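Local coordinates for protein cystathionine beta-lyases/cystathionine gamma-synthases (Corynebacterium glutamicum, PDB 5X5H) that probably catalyses the pyridoxal-phosphate-dependent displacement of succinate from O-succinyl-L-homoserine by L-cysteine, giving L,L-cystathionine for methionine biosynthesis, at residues Tyr19-Asp22 with Ser27-Thr30; Gln65-Leu70 with Arg249-Leu254; Gly207-Val212 with Ala255-Arg260; Thr36-Asn41 with Val55-Ile60. One frame throughout, in Å; residues are numbered along the deposited sequence.

Contact 1 of 4, residues Tyr19-Asp22 with Ser27-Thr30; sequences YEPD and SINT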
loop_
_atom_site.group_PDB
_atom_site.type_symbol
_atom_site.label_atom_id
_atom_site.label_comp_id
_atom_site.label_asym_id
_atom_site.label_seq_id
_atom_site.Cartn_x
_atom_site.Cartn_y
_atom_site.Cartn_z
ATOM N N TYR A 19 -18.217 -6.943 4.195
ATOM C CA TYR A 19 -17.391 -8.150 4.018
ATOM C C TYR A 19 -17.574 -9.078 5.183
ATOM O O TYR A 19 -17.458 -8.651 6.323
ATOM C CB TYR A 19 -15.918 -7.801 3.818
ATOM C CG TYR A 19 -14.996 -9.019 3.691
ATOM C CD1 TYR A 19 -14.810 -9.592 2.494
ATOM C CD2 TYR A 19 -14.281 -9.446 4.789
ATOM C CE1 TYR A 19 -14.013 -10.714 2.369
ATOM C CE2 TYR A 19 -13.451 -10.596 4.764
ATOM C CZ TYR A 19 -13.312 -11.224 3.511
ATOM O OH TYR A 19 -12.512 -12.354 3.456
ATOM N N GLU A 20 -17.799 -10.344 4.847
ATOM C CA GLU A 20 -17.596 -11.416 5.775
ATOM C C GLU A 20 -16.489 -12.354 5.287
ATOM O O GLU A 20 -16.356 -12.474 4.087
ATOM C CB GLU A 20 -18.888 -12.163 6.010
ATOM C CG GLU A 20 -19.423 -12.932 4.893
ATOM C CD GLU A 20 -20.724 -13.744 5.274
ATOM O OE1 GLU A 20 -20.694 -14.556 6.191
ATOM O OE2 GLU A 20 -21.758 -13.490 4.640
ATOM N N PRO A 21 -15.777 -12.957 6.249
ATOM C CA PRO A 21 -14.657 -13.820 5.842
ATOM C C PRO A 21 -15.089 -14.763 4.749
ATOM O O PRO A 21 -16.139 -15.509 4.891
ATOM C CB PRO A 21 -14.244 -14.537 7.095
ATOM C CG PRO A 21 -14.568 -13.470 8.112
ATOM C CD PRO A 21 -15.849 -12.860 7.720
ATOM N N ASP A 22 -14.398 -14.727 3.604
ATOM C CA ASP A 22 -14.899 -15.387 2.393
ATOM C C ASP A 22 -14.854 -16.935 2.498
ATOM O O ASP A 22 -14.306 -17.530 3.414
ATOM C CB ASP A 22 -14.258 -14.806 1.166
ATOM C CG ASP A 22 -12.860 -15.200 0.906
ATOM O OD1 ASP A 22 -12.399 -16.284 1.330
ATOM O OD2 ASP A 22 -12.088 -14.384 0.309
ATOM N N SER A 27 -9.995 -14.934 4.895
ATOM C CA SER A 27 -9.302 -13.810 5.557
ATOM C C SER A 27 -10.223 -12.959 6.369
ATOM O O SER A 27 -11.358 -12.645 5.894
ATOM C CB SER A 27 -8.498 -13.019 4.534
ATOM O OG SER A 27 -9.276 -12.322 3.633
ATOM N N ILE A 28 -9.775 -12.507 7.553
ATOM C CA ILE A 28 -10.655 -11.705 8.370
ATOM C C ILE A 28 -11.073 -10.379 7.745
ATOM O O ILE A 28 -12.203 -9.957 7.953
ATOM C CB ILE A 28 -10.042 -11.545 9.782
ATOM C CG1 ILE A 28 -11.103 -11.176 10.821
ATOM C CG2 ILE A 28 -8.922 -10.504 9.779
ATOM C CD1 ILE A 28 -12.109 -12.259 11.073
ATOM N N ASN A 29 -10.229 -9.807 6.928
ATOM C CA ASN A 29 -10.508 -8.561 6.246
ATOM C C ASN A 29 -10.649 -8.731 4.767
ATOM O O ASN A 29 -10.105 -9.743 4.207
ATOM C CB ASN A 29 -9.401 -7.541 6.455
ATOM C CG ASN A 29 -9.246 -7.143 7.848
ATOM O OD1 ASN A 29 -10.167 -7.037 8.652
ATOM N ND2 ASN A 29 -7.961 -7.017 8.262
ATOM N N THR A 30 -11.372 -7.826 4.072
ATOM C CA THR A 30 -11.449 -7.933 2.629
ATOM C C THR A 30 -10.046 -7.936 2.004
ATOM O O THR A 30 -9.267 -7.026 2.333
ATOM C CB THR A 30 -12.217 -6.832 1.907
ATOM O OG1 THR A 30 -12.259 -7.183 0.469
ATOM C CG2 THR A 30 -11.673 -5.593 2.085
HETATM O O HOH W 1 -9.875 -14.424 2.063
#

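Contact 2 of 4, residues Gln65-Leu70 with Arg249-Leu254; sequences QTVAAL and RGLKTL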
loop_
_atom_site.group_PDB
_atom_site.type_symbol
_atom_site.label_atom_id
_atom_site.label_comp_id
_atom_site.label_asym_id
_atom_site.label_seq_id
_atom_site.Cartn_x
_atom_site.Cartn_y
_atom_site.Cartn_z
ATOM N N GLN A 65 -20.923 -1.111 0.046
ATOM C CA GLN A 65 -21.979 -1.798 0.771
ATOM C C GLN A 65 -22.005 -1.419 2.211
ATOM O O GLN A 65 -23.047 -1.386 2.863
ATOM C CB GLN A 65 -21.845 -3.320 0.567
ATOM C CG GLN A 65 -22.132 -3.736 -0.864
ATOM C CD GLN A 65 -23.508 -3.491 -1.310
ATOM O OE1 GLN A 65 -23.814 -2.655 -2.194
ATOM N NE2 GLN A 65 -24.438 -4.124 -0.607
ATOM N N THR A 66 -20.851 -1.123 2.808
ATOM C CA THR A 66 -20.723 -0.743 4.176
ATOM C C THR A 66 -21.399 0.627 4.351
ATOM O O THR A 66 -22.231 0.828 5.216
ATOM C CB THR A 66 -19.316 -0.711 4.688
ATOM O OG1 THR A 66 -18.632 -1.944 4.454
ATOM C CG2 THR A 66 -19.281 -0.465 6.175
ATOM N N VAL A 67 -20.968 1.642 3.606
ATOM C CA VAL A 67 -21.580 2.961 3.760
ATOM C C VAL A 67 -23.098 2.957 3.435
ATOM O O VAL A 67 -23.881 3.630 4.141
ATOM C CB VAL A 67 -20.801 4.002 2.962
ATOM C CG1 VAL A 67 -21.483 5.416 3.080
ATOM C CG2 VAL A 67 -19.347 4.094 3.434
ATOM N N ALA A 68 -23.484 2.210 2.425
ATOM C CA ALA A 68 -24.908 2.082 2.136
ATOM C C ALA A 68 -25.615 1.586 3.416
ATOM O O ALA A 68 -26.676 2.174 3.857
ATOM C CB ALA A 68 -25.124 1.169 0.991
ATOM N N ALA A 69 -25.147 0.528 4.056
ATOM C CA ALA A 69 -25.824 -0.019 5.225
ATOM C C ALA A 69 -25.913 1.008 6.308
ATOM O O ALA A 69 -26.960 1.141 7.013
ATOM C CB ALA A 69 -25.092 -1.260 5.761
ATOM N N LEU A 70 -24.870 1.837 6.522
ATOM C CA LEU A 70 -24.821 2.842 7.617
ATOM C C LEU A 70 -25.819 3.966 7.354
ATOM O O LEU A 70 -26.139 4.623 8.358
ATOM C CB LEU A 70 -23.436 3.353 7.718
ATOM C CG LEU A 70 -22.373 2.324 8.192
ATOM C CD1 LEU A 70 -21.056 2.942 8.134
ATOM C CD2 LEU A 70 -22.726 1.688 9.484
ATOM N N ARG A 249 -11.184 0.710 6.289
ATOM C CA ARG A 249 -10.475 0.499 7.546
ATOM C C ARG A 249 -10.764 1.603 8.576
ATOM O O ARG A 249 -11.057 1.360 9.702
ATOM C CB ARG A 249 -8.961 0.379 7.259
ATOM C CG ARG A 249 -8.117 0.043 8.532
ATOM C CD ARG A 249 -6.656 0.153 8.196
ATOM N NE ARG A 249 -5.757 -0.554 9.049
ATOM C CZ ARG A 249 -4.945 -0.072 10.017
ATOM N NH1 ARG A 249 -5.051 1.196 10.399
ATOM N NH2 ARG A 249 -4.033 -0.832 10.515
ATOM N N GLY A 250 -10.671 2.842 8.059
ATOM C CA GLY A 250 -11.005 3.944 8.904
ATOM C C GLY A 250 -12.424 3.908 9.395
ATOM O O GLY A 250 -12.740 4.284 10.560
ATOM N N LEU A 251 -13.360 3.550 8.516
ATOM C CA LEU A 251 -14.787 3.520 8.848
ATOM C C LEU A 251 -15.126 2.569 10.030
ATOM O O LEU A 251 -16.102 2.801 10.765
ATOM C CB LEU A 251 -15.549 3.179 7.574
ATOM C CG LEU A 251 -17.032 3.055 7.638
ATOM C CD1 LEU A 251 -17.692 4.347 8.247
ATOM C CD2 LEU A 251 -17.533 2.715 6.253
ATOM N N LYS A 252 -14.258 1.576 10.229
ATOM C CA LYS A 252 -14.489 0.646 11.342
ATOM C C LYS A 252 -14.481 1.296 12.709
ATOM O O LYS A 252 -14.996 0.732 13.687
ATOM C CB LYS A 252 -13.498 -0.526 11.255
ATOM C CG LYS A 252 -13.647 -1.361 10.005
ATOM C CD LYS A 252 -12.639 -2.516 9.986
ATOM C CE LYS A 252 -12.844 -3.277 8.686
ATOM N NZ LYS A 252 -11.903 -4.501 8.655
ATOM N N THR A 253 -13.877 2.486 12.843
ATOM C CA THR A 253 -13.831 3.239 14.109
ATOM C C THR A 253 -14.689 4.532 14.071
ATOM O O THR A 253 -14.555 5.330 14.981
ATOM C CB THR A 253 -12.390 3.605 14.508
ATOM O OG1 THR A 253 -11.702 4.338 13.479
ATOM C CG2 THR A 253 -11.627 2.353 14.850
ATOM N N LEU A 254 -15.572 4.679 13.095
ATOM C CA LEU A 254 -16.353 5.925 12.997
ATOM C C LEU A 254 -17.140 6.241 14.255
ATOM O O LEU A 254 -17.060 7.377 14.752
ATOM C CB LEU A 254 -17.225 5.925 11.758
ATOM C CG LEU A 254 -18.124 7.180 11.601
ATOM C CD1 LEU A 254 -17.334 8.469 11.473
ATOM C CD2 LEU A 254 -19.015 7.031 10.381
#

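Contact 3 of 4, residues Gly207-Val212 with Ala255-Arg260; sequences GGHSDV and AVRMDR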
loop_
_atom_site.group_PDB
_atom_site.type_symbol
_atom_site.label_atom_id
_atom_site.label_comp_id
_atom_site.label_asym_id
_atom_site.label_seq_id
_atom_site.Cartn_x
_atom_site.Cartn_y
_atom_site.Cartn_z
ATOM N N GLY A 207 -13.303 8.100 6.246
ATOM C CA GLY A 207 -11.929 7.626 6.356
ATOM C C GLY A 207 -11.285 7.916 7.655
ATOM O O GLY A 207 -10.643 7.070 8.239
ATOM N N GLY A 208 -11.380 9.198 8.035
ATOM C CA GLY A 208 -11.023 9.625 9.391
ATOM C C GLY A 208 -9.596 9.872 9.749
ATOM O O GLY A 208 -9.277 10.241 10.864
ATOM N N HIS A 209 -8.674 9.549 8.815
ATOM C CA HIS A 209 -7.203 9.517 9.087
ATOM C C HIS A 209 -6.425 10.415 8.138
ATOM O O HIS A 209 -5.182 10.366 8.113
ATOM C CB HIS A 209 -6.678 8.112 9.201
ATOM C CG HIS A 209 -7.385 7.300 10.240
ATOM N ND1 HIS A 209 -6.823 6.884 11.459
ATOM C CD2 HIS A 209 -8.617 6.819 10.198
ATOM C CE1 HIS A 209 -7.790 6.259 12.126
ATOM N NE2 HIS A 209 -8.874 6.169 11.373
ATOM N N SER A 210 -7.155 11.310 7.425
ATOM C CA SER A 210 -6.519 12.307 6.581
ATOM C C SER A 210 -5.546 11.776 5.619
ATOM O O SER A 210 -4.503 12.385 5.393
ATOM C CB SER A 210 -5.872 13.412 7.407
ATOM O OG SER A 210 -6.911 13.988 8.269
ATOM N N ASP A 211 -5.795 10.576 5.104
ATOM C CA ASP A 211 -4.857 9.907 4.197
ATOM C C ASP A 211 -5.399 9.346 2.948
ATOM O O ASP A 211 -4.663 8.700 2.148
ATOM C CB ASP A 211 -4.013 8.872 4.917
ATOM C CG ASP A 211 -4.800 7.779 5.546
ATOM O OD1 ASP A 211 -6.053 7.677 5.425
ATOM O OD2 ASP A 211 -4.172 6.870 6.229
ATOM N N VAL A 212 -6.664 9.538 2.686
ATOM C CA VAL A 212 -7.299 9.015 1.461
ATOM C C VAL A 212 -8.394 10.015 1.024
ATOM O O VAL A 212 -9.315 10.284 1.789
ATOM C CB VAL A 212 -7.836 7.578 1.591
ATOM C CG1 VAL A 212 -8.523 7.300 2.893
ATOM C CG2 VAL A 212 -8.716 7.215 0.453
ATOM N N ALA A 255 -17.858 5.265 14.765
ATOM C CA ALA A 255 -18.658 5.573 15.967
ATOM C C ALA A 255 -17.814 6.002 17.092
ATOM O O ALA A 255 -18.096 6.984 17.816
ATOM C CB ALA A 255 -19.490 4.398 16.398
ATOM N N VAL A 256 -16.712 5.303 17.434
ATOM C CA VAL A 256 -15.867 5.648 18.579
ATOM C C VAL A 256 -15.137 6.974 18.359
ATOM O O VAL A 256 -14.915 7.734 19.276
ATOM C CB VAL A 256 -14.921 4.527 19.096
ATOM C CG1 VAL A 256 -15.805 3.370 19.629
ATOM C CG2 VAL A 256 -13.963 4.071 18.025
ATOM N N ARG A 257 -14.728 7.236 17.103
ATOM C CA ARG A 257 -14.147 8.518 16.797
ATOM C C ARG A 257 -15.177 9.616 16.982
ATOM O O ARG A 257 -14.850 10.615 17.650
ATOM C CB ARG A 257 -13.562 8.534 15.390
ATOM C CG ARG A 257 -12.280 7.694 15.254
ATOM C CD ARG A 257 -11.660 7.781 13.851
ATOM N NE ARG A 257 -12.417 7.120 12.801
ATOM C CZ ARG A 257 -13.179 7.641 11.890
ATOM N NH1 ARG A 257 -13.389 8.965 11.860
ATOM N NH2 ARG A 257 -13.760 6.902 10.973
ATOM N N MET A 258 -16.296 9.506 16.299
ATOM C CA MET A 258 -17.278 10.612 16.330
ATOM C C MET A 258 -17.753 10.883 17.746
ATOM O O MET A 258 -17.974 12.061 18.075
ATOM C CB MET A 258 -18.368 10.335 15.355
ATOM C CG MET A 258 -19.331 11.532 15.191
ATOM S SD MET A 258 -18.564 13.101 14.606
ATOM C CE MET A 258 -18.887 13.037 12.864
ATOM N N ASP A 259 -17.925 9.878 18.579
ATOM C CA ASP A 259 -18.374 10.170 19.937
ATOM C C ASP A 259 -17.316 11.033 20.649
ATOM O O ASP A 259 -17.695 11.967 21.381
ATOM C CB ASP A 259 -18.622 8.937 20.699
ATOM C CG ASP A 259 -20.041 8.434 20.462
ATOM O OD1 ASP A 259 -20.977 9.244 20.342
ATOM O OD2 ASP A 259 -20.184 7.261 20.636
ATOM N N ARG A 260 -16.034 10.840 20.419
ATOM C CA ARG A 260 -14.980 11.618 21.032
ATOM C C ARG A 260 -14.921 12.994 20.371
ATOM O O ARG A 260 -14.738 14.019 21.061
ATOM C CB ARG A 260 -13.657 10.901 20.987
ATOM C CG ARG A 260 -12.524 11.586 21.751
ATOM C CD ARG A 260 -12.751 11.667 23.226
ATOM N NE ARG A 260 -13.030 10.342 23.879
ATOM C CZ ARG A 260 -12.187 9.473 24.451
ATOM N NH1 ARG A 260 -10.931 9.703 24.565
ATOM N NH2 ARG A 260 -12.660 8.295 24.913
HETATM O O HOH W 2 -11.749 10.993 12.774
#

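Contact 4 of 4, residues Thr36-Asn41 with Val55-Ile60; sequences TTFAQN and VGNPTI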
loop_
_atom_site.group_PDB
_atom_site.type_symbol
_atom_site.label_atom_id
_atom_site.label_comp_id
_atom_site.label_asym_id
_atom_site.label_seq_id
_atom_site.Cartn_x
_atom_site.Cartn_y
_atom_site.Cartn_z
ATOM N N THR A 36 -6.337 -5.098 -12.411
ATOM C CA THR A 36 -7.239 -4.318 -13.288
ATOM C C THR A 36 -8.244 -5.224 -13.957
ATOM O O THR A 36 -9.252 -4.708 -14.480
ATOM C CB THR A 36 -6.437 -3.622 -14.371
ATOM O OG1 THR A 36 -5.688 -4.616 -15.063
ATOM C CG2 THR A 36 -5.485 -2.632 -13.781
ATOM N N THR A 37 -7.963 -6.525 -14.044
ATOM C CA THR A 37 -8.805 -7.453 -14.816
ATOM C C THR A 37 -8.878 -8.766 -14.107
ATOM O O THR A 37 -8.103 -9.110 -13.171
ATOM C CB THR A 37 -8.244 -7.470 -16.228
ATOM O OG1 THR A 37 -9.171 -8.222 -17.036
ATOM C CG2 THR A 37 -6.887 -8.164 -16.364
ATOM N N PHE A 38 -9.869 -9.549 -14.571
ATOM C CA PHE A 38 -10.218 -10.830 -13.979
ATOM C C PHE A 38 -10.417 -11.872 -15.068
ATOM O O PHE A 38 -11.004 -11.563 -16.125
ATOM C CB PHE A 38 -11.542 -10.782 -13.162
ATOM C CG PHE A 38 -11.528 -9.768 -12.012
ATOM C CD1 PHE A 38 -11.546 -8.381 -12.286
ATOM C CD2 PHE A 38 -11.379 -10.204 -10.702
ATOM C CE1 PHE A 38 -11.423 -7.482 -11.215
ATOM C CE2 PHE A 38 -11.251 -9.280 -9.627
ATOM C CZ PHE A 38 -11.214 -7.935 -9.922
ATOM N N ALA A 39 -9.867 -13.047 -14.859
ATOM C CA ALA A 39 -9.997 -14.094 -15.840
ATOM C C ALA A 39 -11.501 -14.435 -15.980
ATOM O O ALA A 39 -12.230 -14.501 -15.001
ATOM C CB ALA A 39 -9.220 -15.277 -15.365
ATOM N N GLN A 40 -11.919 -14.739 -17.231
ATOM C CA GLN A 40 -13.273 -15.240 -17.510
ATOM C C GLN A 40 -13.244 -16.695 -17.817
ATOM O O GLN A 40 -12.254 -17.204 -18.325
ATOM C CB GLN A 40 -13.814 -14.422 -18.643
ATOM C CG GLN A 40 -13.916 -12.899 -18.324
ATOM C CD GLN A 40 -14.584 -11.940 -19.236
ATOM O OE1 GLN A 40 -14.370 -10.661 -19.212
ATOM N NE2 GLN A 40 -15.379 -12.460 -20.079
ATOM N N ASN A 41 -14.373 -17.349 -17.637
ATOM C CA ASN A 41 -14.438 -18.792 -17.917
ATOM C C ASN A 41 -14.736 -18.996 -19.426
ATOM O O ASN A 41 -14.317 -20.042 -19.940
ATOM C CB ASN A 41 -15.596 -19.404 -17.107
ATOM C CG ASN A 41 -15.386 -19.340 -15.606
ATOM O OD1 ASN A 41 -14.274 -19.270 -15.162
ATOM N ND2 ASN A 41 -16.458 -19.497 -14.791
ATOM N N VAL A 55 -15.116 -1.015 -14.075
ATOM C CA VAL A 55 -16.527 -1.426 -14.026
ATOM C C VAL A 55 -16.982 -2.044 -12.736
ATOM O O VAL A 55 -18.179 -2.217 -12.472
ATOM C CB VAL A 55 -16.804 -2.340 -15.279
ATOM C CG1 VAL A 55 -18.068 -3.051 -15.152
ATOM C CG2 VAL A 55 -16.707 -1.425 -16.512
ATOM N N GLY A 56 -16.064 -2.543 -11.904
ATOM C CA GLY A 56 -16.339 -3.124 -10.610
ATOM C C GLY A 56 -15.154 -3.828 -10.022
ATOM O O GLY A 56 -14.450 -4.529 -10.775
ATOM N N ASN A 57 -14.946 -3.748 -8.694
ATOM C CA ASN A 57 -13.908 -4.562 -8.010
ATOM C C ASN A 57 -14.409 -4.914 -6.654
ATOM O O ASN A 57 -14.959 -4.018 -5.958
ATOM C CB ASN A 57 -12.612 -3.710 -7.987
ATOM C CG ASN A 57 -11.474 -4.398 -7.280
ATOM O OD1 ASN A 57 -11.499 -4.590 -6.091
ATOM N ND2 ASN A 57 -10.422 -4.674 -8.049
ATOM N N PRO A 58 -14.156 -6.109 -6.120
ATOM C CA PRO A 58 -14.707 -6.497 -4.822
ATOM C C PRO A 58 -14.288 -5.643 -3.658
ATOM O O PRO A 58 -15.015 -5.514 -2.643
ATOM C CB PRO A 58 -14.321 -7.926 -4.666
ATOM C CG PRO A 58 -13.625 -8.308 -5.878
ATOM C CD PRO A 58 -13.411 -7.206 -6.774
ATOM N N THR A 59 -13.051 -5.150 -3.666
ATOM C CA THR A 59 -12.543 -4.340 -2.557
ATOM C C THR A 59 -13.308 -3.019 -2.488
ATOM O O THR A 59 -13.677 -2.574 -1.412
ATOM C CB THR A 59 -11.063 -4.076 -2.678
ATOM O OG1 THR A 59 -10.306 -5.304 -2.830
ATOM C CG2 THR A 59 -10.539 -3.242 -1.515
ATOM N N ILE A 60 -13.635 -2.472 -3.636
ATOM C CA ILE A 60 -14.432 -1.199 -3.723
ATOM C C ILE A 60 -15.862 -1.505 -3.343
ATOM O O ILE A 60 -16.484 -0.766 -2.535
ATOM C CB ILE A 60 -14.326 -0.604 -5.142
ATOM C CG1 ILE A 60 -12.867 -0.341 -5.474
ATOM C CG2 ILE A 60 -15.216 0.635 -5.260
ATOM C CD1 ILE A 60 -12.611 0.155 -6.909
#

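Contact 1 of 4, residues Tyr19-Asp22 with Ser27-Thr30
The ring of Tyr-19 lies with one face against the backbone of Thr-30, whose CA stands 3.6 Å from the ring centroid and only 4° off the normal, a CH-pi contact made by a main-chain carbon. At the edge, in the ring plane, are two carbonyl oxygens, Ser-27 O and Ile-28 O. The phenol is thus used twice over, its face for packing and its rim for polar contacts. The side chain leaves with CG anti to the backbone N (chi1 177°), and this carries the ring across to the facing segment.

At the far end of the ring the hydroxyl works in both senses. Tyr-19 OH donates to Ser-27 O at 2.7 Å, tilted 17° from the carbonyl plane, and accepts from Asp-22 N at 3.0 Å, so one oxygen gathers both arms of the loop. Ser-27 OG donates to Asn-29 O at 2.8 Å, almost in line with the C=O, a bond that ties Ser-27 to the backbone two residues on. A water extends the closure, donating to Asp-22 OD2 and accepting from Ser-27 N, while Asp-22 OD1 takes the backbone amides of Tyr-24 and Gly-26. Beside this polar seam Pro-21 CG rests 4.0 Å from Ile-28 CD1, the two side chains lying side by side.

No helix or strand takes part; this is an irregular loop between helix 10-16 and strand 45-46, closed by the Tyr-19 side chain. Tyr-245 of helix 241-251 packs on Thr-30 and Asn-29, and Ser-35 of the second subunit meets Ser-27 and Ile-28, placing the loop at a subunit interface.

Contact 2 of 4, residues Gln65-Leu70 with Arg249-Leu254
Leu-251 of helix 241-251 divides its two methyls among three residues of helix 58-70. CD2 takes two of them, lying 3.6 Å from Thr-66 CG2 and 3.6 Å from Val-67 CG2. The other branch, CD1, meets Leu-70 CD1 at 3.6 Å, and there the two leucines approach tip to tip. Thr-66 slides past Leu-251 in the opposite direction, whereas the valine runs obliquely to it. One branched side chain therefore spans about one turn of the facing helix, whose residues 66, 67 and 70 form the receiving surface.

Torsions explain how the threonine can join an apolar group. Its CG2 is anti to the backbone N and faces the leucine; OG1, beside the N (chi1 -54°), turns back to hydrogen-bond with Ala-62 O one helical turn earlier.

The next shell shapes the chain around Leu-251. The chain makes a type I beta turn from Leu-251 to Leu-254, and Gly-250 O accepts from both Thr-253 N and Thr-253 OG1, each at 3.1 Å and from the same face of its plane. Around the methyls, Phe-10 and Ala-13 of helix 10-16 touch Leu-70, Leu-216 and Val-218 of strand 215-219 back Val-67, and Ile-206 lies against Leu-251.

With no hydrogen bond across it, the contact is held by dispersion and the exclusion of water. All four touching residues are buried, and the hydroxyl of Thr-66 is satisfied within its own helix, so carbon alone meets carbon where the two helices join.

Contact 3 of 4, residues Gly207-Val212 with Ala255-Arg260
Arg-257 NH1 is gripped by two partners: a water at 2.8 Å, which passes the link on to Gly-208 O at 3.2 Å, and the backbone oxygen of Tyr-205. That water is the polar bridge to segment 207-212, for no direct hydrogen bond joins the two segments. The other nitrogens of the guanidinium are held as well, NH2 by Gly-250 O and NE by Thr-253 OG1.

Bonds on all three nitrogens fix the rotation of the group, leaving a face for packing. Gly-208 CA lies 3.4 Å above the guanidinium plane, toward the rim, and comes within 3.5 Å of Arg-257 NH1. The bare alpha carbon of Gly-208, at a positive phi, lets the guanidinium come this close. The arginine chain bends at chi3 (-70°) to lay its head here. His-209 crosses it obliquely, with ring and guanidinium planes 66° apart.

The loop 207-212 joins strands 197-201 and 215-219 of the central sheet of the cofactor-binding domain, just beyond Lys-204, the predicted site of cofactor attachment. Arg-257 projects onto it from the start of helix 254-273, with Tyr-186 and Leu-187 of helix 184-187 packing against the neighbouring Met-258.

Contact 4 of 4, residues Thr36-Asn41 with Val55-Ile60
With CG beside its backbone N (chi1 -59°), Phe-38 swings its ring out of segment 36-41 toward the beginning of helix 58-70. Asn-57 has CG anti to its own N (chi1 178°), which brings the amide to the ring's far end. There Asn-57 ND2 lies in the ring plane, at the edge, 3.8 Å from Phe-38 CZ. The two side chains cross at about a right angle, their planes 69° apart. Pro-58 approaches from the opposite direction to the phenylalanine, placing its CD 3.9 Å from the same CZ and 4.1 Å from CE2.

The asparagine also serves the helix. It is the N-cap, and its OD1 accepts from Thr-59 N at 2.9 Å. The remaining end, ND2, bonds to Thr-53 OG1 and Tyr-33 O. With both ends of the amide engaged, its rotation is fixed, and the edge-on meeting with Phe-38 is one of packing alone.

Phe-38 belongs to a magnesium site together with Gln-40 and Glu-51, and Ser-27 of the second subunit packs on its ring. Chemically the contact divides its labour: hydrogen bonds orient the capping amide at the start of the helix, while an aromatic rim and a proline ring supply apolar cover. The segment bearing metal-site residues is thereby packed against the capped start of helix 58-70.

In the fold
From the N terminus, contact 1 closes a short loop after helix 10-16. Contact 4 follows, closing a somewhat longer loop that ends at the start of helix 58-70; the two touch where Thr-30 meets Thr-59. The other end of that helix opens contact 2, which spans 178 residues to reach helix 241-251. Contact 3 begins within that span and ends beyond it, on helix 254-273, so contacts 2 and 3 cross; a probable bond from Arg-257 to Gly-250 joins them directly. Asn-29 and Lys-252 link contacts 1 and 2. Together they tie the N-terminal loops, which meet the second subunit, to the cofactor-binding sheet and its helices.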